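Long-range contacts in extracellular invertase (Aspergillus kawachii, PDB 5XH8), which acts as a family 32 beta-fructofuranosidase with high transfructosylation activity, probably cleaving sucrose and passing the fructosyl group on to make fructooligosaccharides such as 1-kestose: residues A[39-44]-A[318-323]; A[343-348]-A[368-373]; A[32-37]-A[56-61]. All coordinates share one frame; numbering follows the deposited sequence.

Interaction 1 (A[39-44]-A[318-323]). With NA (sodium ion), chain B.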
loop_
_atom_site.group_PDB
_atom_site.type_symbol
_atom_site.label_atom_id
_atom_site.label_comp_id
_atom_site.label_asym_id
_atom_site.label_seq_id
_atom_site.Cartn_x
_atom_site.Cartn_y
_atom_site.Cartn_z
ATOM N N ILE A 39 13.658 25.197 -5.201
ATOM C CA ILE A 39 14.182 23.964 -5.696
ATOM C C ILE A 39 14.636 23.116 -4.534
ATOM O O ILE A 39 15.308 23.609 -3.587
ATOM C CB ILE A 39 15.292 24.177 -6.766
ATOM C CG1 ILE A 39 15.665 22.821 -7.405
ATOM C CG2 ILE A 39 16.519 24.904 -6.185
ATOM C CD1 ILE A 39 16.616 22.898 -8.579
ATOM N N GLY A 40 14.277 21.827 -4.620
ATOM C CA GLY A 40 14.696 20.817 -3.667
ATOM C C GLY A 40 15.625 19.811 -4.347
ATOM O O GLY A 40 16.321 20.155 -5.287
ATOM N N ASP A 41 15.593 18.566 -3.871
ATOM C CA ASP A 41 16.497 17.492 -4.334
ATOM C C ASP A 41 16.424 17.368 -5.852
ATOM O O ASP A 41 15.305 17.305 -6.401
ATOM C CB ASP A 41 16.070 16.118 -3.801
ATOM C CG ASP A 41 16.071 16.005 -2.295
ATOM O OD1 ASP A 41 16.083 17.037 -1.600
ATOM O OD2 ASP A 41 16.014 14.844 -1.804
ATOM N N PRO A 42 17.581 17.307 -6.539
ATOM C CA PRO A 42 17.510 16.894 -7.924
ATOM C C PRO A 42 17.126 15.396 -7.984
ATOM O O PRO A 42 17.338 14.671 -7.021
ATOM C CB PRO A 42 18.927 17.137 -8.434
ATOM C CG PRO A 42 19.780 16.914 -7.223
ATOM C CD PRO A 42 18.976 17.464 -6.084
ATOM N N CYS A 43 16.515 14.979 -9.086
ATOM C CA CYS A 43 16.131 13.581 -9.297
ATOM C C CYS A 43 15.651 13.453 -10.730
ATOM O O CYS A 43 15.755 14.408 -11.515
ATOM C CB CYS A 43 15.036 13.132 -8.291
ATOM S SG CYS A 43 13.546 14.142 -8.292
ATOM N N LEU A 44 15.205 12.258 -11.101
ATOM C CA LEU A 44 14.489 12.019 -12.355
ATOM C C LEU A 44 15.348 12.126 -13.636
ATOM O O LEU A 44 14.821 11.876 -14.727
ATOM C CB LEU A 44 13.231 12.933 -12.432
ATOM C CG LEU A 44 12.296 12.924 -13.656
ATOM C CD1 LEU A 44 10.831 13.003 -13.261
ATOM C CD2 LEU A 44 12.633 14.042 -14.619
ATOM N N SER A 318 25.111 21.932 0.992
ATOM C CA SER A 318 25.227 21.010 -0.119
ATOM C C SER A 318 24.735 19.638 0.274
ATOM O O SER A 318 25.149 19.133 1.308
ATOM C CB SER A 318 26.687 20.879 -0.548
ATOM O OG SER A 318 27.189 22.112 -0.989
ATOM N N TYR A 319 23.877 19.023 -0.551
ATOM C CA TYR A 319 23.206 17.772 -0.181
ATOM C C TYR A 319 22.490 17.106 -1.357
ATOM O O TYR A 319 22.450 17.658 -2.449
ATOM C CB TYR A 319 22.209 18.041 0.958
ATOM C CG TYR A 319 21.827 16.841 1.802
ATOM C CD1 TYR A 319 22.805 16.100 2.489
ATOM C CD2 TYR A 319 20.487 16.483 1.976
ATOM C CE1 TYR A 319 22.460 15.035 3.284
ATOM C CE2 TYR A 319 20.142 15.394 2.742
ATOM C CZ TYR A 319 21.130 14.675 3.411
ATOM O OH TYR A 319 20.819 13.566 4.176
ATOM N N ALA A 320 21.997 15.883 -1.128
ATOM C CA ALA A 320 20.954 15.277 -1.963
ATOM C C ALA A 320 21.349 15.082 -3.399
ATOM O O ALA A 320 20.494 15.172 -4.275
ATOM C CB ALA A 320 19.668 16.113 -1.888
ATOM N N ALA A 321 22.627 14.802 -3.668
ATOM C CA ALA A 321 23.078 14.726 -5.055
ATOM C C ALA A 321 22.362 13.642 -5.846
ATOM O O ALA A 321 22.129 12.538 -5.342
ATOM C CB ALA A 321 24.576 14.559 -5.136
ATOM N N ALA A 322 21.985 13.988 -7.071
ATOM C CA ALA A 322 21.450 13.049 -8.012
ATOM C C ALA A 322 22.253 13.138 -9.283
ATOM O O ALA A 322 22.373 14.202 -9.910
ATOM C CB ALA A 322 19.987 13.325 -8.317
ATOM N N GLY A 323 22.684 11.971 -9.715
ATOM C CA GLY A 323 23.528 11.800 -10.879
ATOM C C GLY A 323 22.928 10.742 -11.781
ATOM O O GLY A 323 21.993 10.039 -11.401
HETATM NA NA NA B . 26.315 19.426 3.367
HETATM O O HOH W 1 18.533 13.178 -5.130
HETATM O O HOH W 2 28.295 18.125 2.885
#
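Asp-41 and Pro-42 pack on Ala-320 and Ala-322 in a small, buried packing contact, bridged by a water, between the opening strands of the first and last blades of the five-bladed beta-propeller. The geometry is that of neighbouring propeller strands and not of a paired sheet: the two axes approach to 5.9 Å at 20° and run nearly parallel, yet no direct hydrogen bond joins them. On strand 37-47, Pro-42 makes most of the contacts. Its CD lies 3.3 Å from Ala-320 O, while CG reaches over to Ala-322 CB at 3.8 Å. The same methyl, Ala-322 CB, also closes on the carbonyl oxygen Pro-42 O at 3.2 Å, so the fit is tight. One residue back, Ala-320 CB stands almost directly over the carboxylate carbon, 3.6 Å from Asp-41 CG, and so rests on the flat face of that group. Asp-41 CG stands beside the backbone N (chi1 -61°), and the small chi2 of 17° turns the flat of the carboxylate to the methyl. The polar link is indirect: water 1 donates to both Pro-42 O, at 2.7 Å, and Ala-320 O, so its two protons are spent on one carbonyl from each strand. Ala-320 has left-handed backbone angles, a local departure from extended strand geometry at the residue whose carbonyl meets the water. At the start of the same strand Ser-318 O binds the sodium ion at 2.4 Å, together with water 2 and the carbonyl oxygens of His-287, Gly-315 and Phe-316. Asp-41 OD2 is hydrogen-bonded to a bound glycerol, consistent with a place in the propeller's central pocket. Strand 54-60 pairs with Gly-40, Asp-41 and Cys-43, whereas Trp-347 of strand 341-348 and Leu-370 of strand 366-385 pack against Pro-42.

Interaction 2 (A[343-348]-A[368-373])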
loop_
_atom_site.group_PDB
_atom_site.type_symbol
_atom_site.label_atom_id
_atom_site.label_comp_id
_atom_site.label_asym_id
_atom_site.label_seq_id
_atom_site.Cartn_x
_atom_site.Cartn_y
_atom_site.Cartn_z
ATOM N N ILE A 343 27.254 12.002 -14.599
ATOM C CA ILE A 343 27.088 13.420 -14.298
ATOM C C ILE A 343 26.249 13.523 -13.031
ATOM O O ILE A 343 25.142 12.963 -12.981
ATOM C CB ILE A 343 26.380 14.134 -15.461
ATOM C CG1 ILE A 343 27.094 13.865 -16.805
ATOM C CG2 ILE A 343 26.197 15.631 -15.159
ATOM C CD1 ILE A 343 28.572 14.230 -16.844
ATOM N N SER A 344 26.775 14.207 -12.013
ATOM C CA SER A 344 26.086 14.452 -10.746
ATOM C C SER A 344 25.799 15.951 -10.518
ATOM O O SER A 344 26.695 16.812 -10.679
ATOM C CB SER A 344 26.942 13.960 -9.587
ATOM O OG SER A 344 26.203 13.973 -8.387
ATOM N N TYR A 345 24.543 16.243 -10.168
ATOM C CA TYR A 345 24.105 17.553 -9.700
ATOM C C TYR A 345 23.880 17.490 -8.207
ATOM O O TYR A 345 22.998 16.771 -7.716
ATOM C CB TYR A 345 22.793 17.986 -10.373
ATOM C CG TYR A 345 22.883 18.230 -11.845
ATOM C CD1 TYR A 345 22.798 17.170 -12.752
ATOM C CD2 TYR A 345 23.030 19.511 -12.352
ATOM C CE1 TYR A 345 22.889 17.385 -14.118
ATOM C CE2 TYR A 345 23.108 19.748 -13.708
ATOM C CZ TYR A 345 23.045 18.683 -14.595
ATOM O OH TYR A 345 23.126 18.895 -15.946
ATOM N N VAL A 346 24.662 18.266 -7.482
ATOM C CA VAL A 346 24.485 18.470 -6.054
ATOM C C VAL A 346 23.475 19.600 -5.807
ATOM O O VAL A 346 23.470 20.580 -6.528
ATOM C CB VAL A 346 25.832 18.852 -5.415
ATOM C CG1 VAL A 346 25.688 19.154 -3.917
ATOM C CG2 VAL A 346 26.841 17.731 -5.627
ATOM N N TRP A 347 22.644 19.453 -4.782
ATOM C CA TRP A 347 21.700 20.493 -4.383
ATOM C C TRP A 347 22.393 21.449 -3.423
ATOM O O TRP A 347 23.074 21.002 -2.508
ATOM C CB TRP A 347 20.509 19.864 -3.656
ATOM C CG TRP A 347 19.427 20.763 -3.130
ATOM C CD1 TRP A 347 18.852 21.812 -3.764
ATOM C CD2 TRP A 347 18.761 20.640 -1.868
ATOM N NE1 TRP A 347 17.870 22.354 -2.982
ATOM C CE2 TRP A 347 17.794 21.657 -1.807
ATOM C CE3 TRP A 347 18.893 19.769 -0.777
ATOM C CZ2 TRP A 347 16.955 21.831 -0.706
ATOM C CZ3 TRP A 347 18.066 19.945 0.321
ATOM C CH2 TRP A 347 17.109 20.965 0.351
ATOM N N LEU A 348 22.166 22.745 -3.609
ATOM C CA LEU A 348 22.556 23.765 -2.629
ATOM C C LEU A 348 21.279 24.385 -2.091
ATOM O O LEU A 348 20.661 25.248 -2.739
ATOM C CB LEU A 348 23.453 24.830 -3.273
ATOM C CG LEU A 348 24.105 25.854 -2.307
ATOM C CD1 LEU A 348 25.108 25.144 -1.419
ATOM C CD2 LEU A 348 24.778 27.015 -3.059
ATOM N N GLY A 368 17.182 28.350 -3.406
ATOM C CA GLY A 368 18.003 27.239 -3.798
ATOM C C GLY A 368 18.495 27.223 -5.244
ATOM O O GLY A 368 17.982 27.928 -6.134
ATOM N N THR A 369 19.483 26.365 -5.466
ATOM C CA THR A 369 19.976 26.077 -6.798
ATOM C C THR A 369 20.565 24.682 -6.794
ATOM O O THR A 369 20.833 24.135 -5.720
ATOM C CB THR A 369 21.050 27.099 -7.222
ATOM O OG1 THR A 369 21.399 26.906 -8.593
ATOM C CG2 THR A 369 22.300 26.974 -6.367
ATOM N N LEU A 370 20.738 24.106 -7.990
ATOM C CA LEU A 370 21.646 22.991 -8.145
ATOM C C LEU A 370 23.021 23.573 -8.409
ATOM O O LEU A 370 23.147 24.683 -8.965
ATOM C CB LEU A 370 21.250 22.091 -9.324
ATOM C CG LEU A 370 19.858 21.469 -9.299
ATOM C CD1 LEU A 370 19.737 20.371 -10.356
ATOM C CD2 LEU A 370 19.528 20.928 -7.923
ATOM N N LEU A 371 24.045 22.826 -8.025
ATOM C CA LEU A 371 25.418 23.182 -8.397
ATOM C C LEU A 371 25.716 22.781 -9.852
ATOM O O LEU A 371 24.887 22.149 -10.538
ATOM C CB LEU A 371 26.394 22.550 -7.415
ATOM C CG LEU A 371 26.148 22.960 -5.956
ATOM C CD1 LEU A 371 27.213 22.334 -5.062
ATOM C CD2 LEU A 371 26.145 24.473 -5.800
ATOM N N LEU A 372 26.878 23.201 -10.351
ATOM C CA LEU A 372 27.273 22.893 -11.713
ATOM C C LEU A 372 27.308 21.351 -11.902
ATOM O O LEU A 372 27.695 20.627 -10.987
ATOM C CB LEU A 372 28.682 23.437 -12.009
ATOM C CG LEU A 372 28.933 24.943 -11.866
ATOM C CD1 LEU A 372 30.434 25.185 -11.908
ATOM C CD2 LEU A 372 28.167 25.703 -12.938
ATOM N N PRO A 373 26.906 20.859 -13.080
ATOM C CA PRO A 373 27.018 19.421 -13.304
ATOM C C PRO A 373 28.467 19.006 -13.152
ATOM O O PRO A 373 29.361 19.724 -13.647
ATOM C CB PRO A 373 26.563 19.248 -14.758
ATOM C CG PRO A 373 26.705 20.601 -15.386
ATOM C CD PRO A 373 26.431 21.573 -14.274
HETATM O O HOH W 3 27.046 18.992 -9.002
#
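Tyr-345 lays its ring against Pro-373, with CZ 3.6 Å from Pro-373 CB and Pro-373 CA 3.9 Å above the ring plane, displaced toward the rim. Its CG lies beside the backbone N, anti to the carbonyl carbon (chi1 -66°), and chi2 of 83° sets the ring's turn. Leu-370 meets this side chain at about a right angle, its CD1 3.9 Å from Tyr-345 CB, and Ile-343 lies beside Pro-373, both pointing the same way. Leu-371 forks between two partners: CD1 touches Val-346 CG1 at 3.7 Å, and CD2 touches Leu-348 CB, also at 3.7 Å. These side chains hang on antiparallel strands of the last propeller blade. Leu-348 and Thr-369 form a hydrogen-bonded pair with their side chains on one face, and Trp-347 and Leu-370 the adjacent non-hydrogen-bonded pair on the other. Leu-371 N donates to Val-346 O at 2.8 Å, almost straight at 176°. Beyond it the direct pairing is interrupted and the register slips by one residue, bringing Tyr-345 opposite Pro-373; it is taken up again between Ser-344 and Arg-374. Water 3 fills in here, donating to Ser-344 O and Leu-372 O and accepting from Val-346 N. The polar ends of the aromatic residues have their partners outside the two segments: Trp-347 NE1 bonds to Ile-39 O on strand 37-47, and Tyr-345 OH to the hydroxyl of Tyr-76.

Interaction 3 (A[32-37]-A[56-61]). With ACT (acetate ion), chain I.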
loop_
_atom_site.group_PDB
_atom_site.type_symbol
_atom_site.label_atom_id
_atom_site.label_comp_id
_atom_site.label_asym_id
_atom_site.label_seq_id
_atom_site.Cartn_x
_atom_site.Cartn_y
_atom_site.Cartn_z
ATOM N N VAL A 32 21.576 25.522 -12.813
ATOM C CA VAL A 32 20.224 24.950 -12.934
ATOM C C VAL A 32 19.371 25.316 -11.716
ATOM O O VAL A 32 19.670 24.927 -10.590
ATOM C CB VAL A 32 20.257 23.396 -13.123
ATOM C CG1 VAL A 32 18.851 22.785 -13.033
ATOM C CG2 VAL A 32 20.892 23.067 -14.439
ATOM N N LEU A 33 18.303 26.065 -11.975
ATOM C CA LEU A 33 17.308 26.370 -10.985
ATOM C C LEU A 33 16.010 26.714 -11.735
ATOM O O LEU A 33 16.063 27.081 -12.899
ATOM C CB LEU A 33 17.793 27.514 -10.061
ATOM C CG LEU A 33 17.742 28.972 -10.506
ATOM C CD1 LEU A 33 18.184 29.867 -9.348
ATOM C CD2 LEU A 33 18.590 29.245 -11.754
ATOM N N PRO A 34 14.849 26.607 -11.076
ATOM C CA PRO A 34 13.587 26.870 -11.785
ATOM C C PRO A 34 13.433 28.343 -12.190
ATOM O O PRO A 34 14.227 29.195 -11.750
ATOM C CB PRO A 34 12.512 26.463 -10.761
ATOM C CG PRO A 34 13.208 26.520 -9.437
ATOM C CD PRO A 34 14.632 26.187 -9.693
ATOM N N PRO A 35 12.409 28.646 -13.016
ATOM C CA PRO A 35 12.161 30.036 -13.399
ATOM C C PRO A 35 11.936 30.952 -12.202
ATOM O O PRO A 35 12.353 32.104 -12.235
ATOM C CB PRO A 35 10.926 29.944 -14.300
ATOM C CG PRO A 35 10.987 28.559 -14.856
ATOM C CD PRO A 35 11.480 27.727 -13.697
ATOM N N ASN A 36 11.338 30.414 -11.139
ATOM C CA ASN A 36 11.217 31.108 -9.855
ATOM C C ASN A 36 10.903 30.089 -8.785
ATOM O O ASN A 36 10.786 28.898 -9.094
ATOM C CB ASN A 36 10.087 32.127 -9.929
ATOM C CG ASN A 36 8.785 31.504 -10.414
ATOM O OD1 ASN A 36 8.339 30.463 -9.930
ATOM N ND2 ASN A 36 8.204 32.115 -11.408
ATOM N N GLY A 37 10.742 30.541 -7.537
ATOM C CA GLY A 37 10.341 29.657 -6.457
ATOM C C GLY A 37 11.465 28.723 -5.999
ATOM O O GLY A 37 12.653 28.967 -6.214
ATOM N N VAL A 56 17.100 16.738 -17.009
ATOM C CA VAL A 56 17.353 16.942 -15.590
ATOM C C VAL A 56 16.015 17.178 -14.852
ATOM O O VAL A 56 15.076 17.742 -15.418
ATOM C CB VAL A 56 18.341 18.113 -15.298
ATOM C CG1 VAL A 56 19.692 17.880 -15.960
ATOM C CG2 VAL A 56 17.777 19.449 -15.746
ATOM N N GLY A 57 15.938 16.774 -13.592
ATOM C CA GLY A 57 14.726 16.914 -12.790
ATOM C C GLY A 57 15.096 17.407 -11.408
ATOM O O GLY A 57 16.254 17.313 -10.995
ATOM N N PHE A 58 14.112 17.934 -10.702
ATOM C CA PHE A 58 14.300 18.429 -9.331
ATOM C C PHE A 58 12.950 18.663 -8.666
ATOM O O PHE A 58 11.982 19.023 -9.331
ATOM C CB PHE A 58 15.158 19.714 -9.286
ATOM C CG PHE A 58 14.811 20.704 -10.352
ATOM C CD1 PHE A 58 13.745 21.572 -10.189
ATOM C CD2 PHE A 58 15.527 20.744 -11.532
ATOM C CE1 PHE A 58 13.398 22.467 -11.201
ATOM C CE2 PHE A 58 15.199 21.633 -12.535
ATOM C CZ PHE A 58 14.124 22.494 -12.379
ATOM N N LEU A 59 12.891 18.442 -7.355
ATOM C CA LEU A 59 11.725 18.845 -6.560
ATOM C C LEU A 59 11.544 20.352 -6.685
ATOM O O LEU A 59 12.525 21.087 -6.769
ATOM C CB LEU A 59 11.906 18.471 -5.091
ATOM C CG LEU A 59 12.053 16.977 -4.756
ATOM C CD1 LEU A 59 11.880 16.777 -3.272
ATOM C CD2 LEU A 59 11.061 16.123 -5.530
ATOM N N HIS A 60 10.289 20.796 -6.768
ATOM C CA HIS A 60 9.967 22.198 -7.026
ATOM C C HIS A 60 8.773 22.589 -6.156
ATOM O O HIS A 60 7.700 21.966 -6.212
ATOM C CB HIS A 60 9.685 22.424 -8.515
ATOM C CG HIS A 60 9.408 23.843 -8.886
ATOM N ND1 HIS A 60 10.053 24.911 -8.290
ATOM C CD2 HIS A 60 8.595 24.373 -9.829
ATOM C CE1 HIS A 60 9.654 26.031 -8.855
ATOM N NE2 HIS A 60 8.767 25.741 -9.785
ATOM N N ASP A 61 9.008 23.573 -5.291
ATOM C CA ASP A 61 7.982 24.172 -4.423
ATOM C C ASP A 61 7.284 23.172 -3.510
ATOM O O ASP A 61 6.128 23.352 -3.144
ATOM C CB ASP A 61 6.988 24.953 -5.277
ATOM C CG ASP A 61 7.594 26.264 -5.810
ATOM O OD1 ASP A 61 8.368 26.890 -5.067
ATOM O OD2 ASP A 61 7.308 26.657 -6.954
HETATM C C ACT I . 7.346 27.778 -12.103
HETATM O O ACT I . 8.501 28.168 -11.694
HETATM O OXT ACT I . 6.639 26.908 -11.504
HETATM C CH3 ACT I . 6.718 28.303 -13.352
HETATM O O HOH W 4 7.164 29.116 -7.801
#
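His-60 has CG anti to its backbone N (chi1 -177°) and Phe-58 has CG between N and the carbonyl carbon (chi1 43°), settings that start both side chains toward the 32-37 side, where the rings meet Pro-34. Pro-34 CB sits over one face of the imidazole, 3.5 Å from His-60 CE1; on the opposite face Asp-61 OD2 lies 3.0 Å above the plane, offset toward the rim. At the ring edge, near its plane, Asn-36 O approaches His-60 CE1 to 3.1 Å. Pro-34 CB also reaches Phe-58 CE1 at 4.1 Å, and Val-32 CG1 meets the same ring at CE2, 3.9 Å away; Val-56 CG2 is a looser neighbour of the same Val-32 methyl. Residues 32-36 are the irregular lead-in to strand 37-47, the first of the propeller, and lie against strand 54-60, the second strand of the same blade. Both imidazole nitrogens are engaged: His-60 ND1 bonds to Gln-38 O, and His-60 NE2 donates to acetate OXT at 3.0 Å (149°). With a carbonyl at one nitrogen, an acetate at the other and a carboxylate over one face, the ring would be expected to favour its charged form, at least in this crystal. Water 4 donates to Asn-36 OD1 and Asp-61 OD2, bridging the two segments, while Asp-61 OD1 accepts from Gln-38 N and comes within 3.7 Å of Gly-37 CA.

In the fold
From the N terminus, segment 32-37 comes first and runs straight into 39-44; interaction 3 then closes a short loop at 56-61, tying the lead-in to the first blade. Interaction 1 crosses it, since 39-44 lies within that loop but finds its partner only at 318-323, after the intervening blades have been threaded. That long closure sets the first blade beside the last. Interaction 2 follows in series, closing 343-348 on 368-373 inside the last blade. The three adjoin in space: Gly-40 and Asp-41 pair with Leu-59, Tyr-319 N meets Trp-347 O, and Leu-370 N meets Val-32 O, joining the lead-in to the last blade.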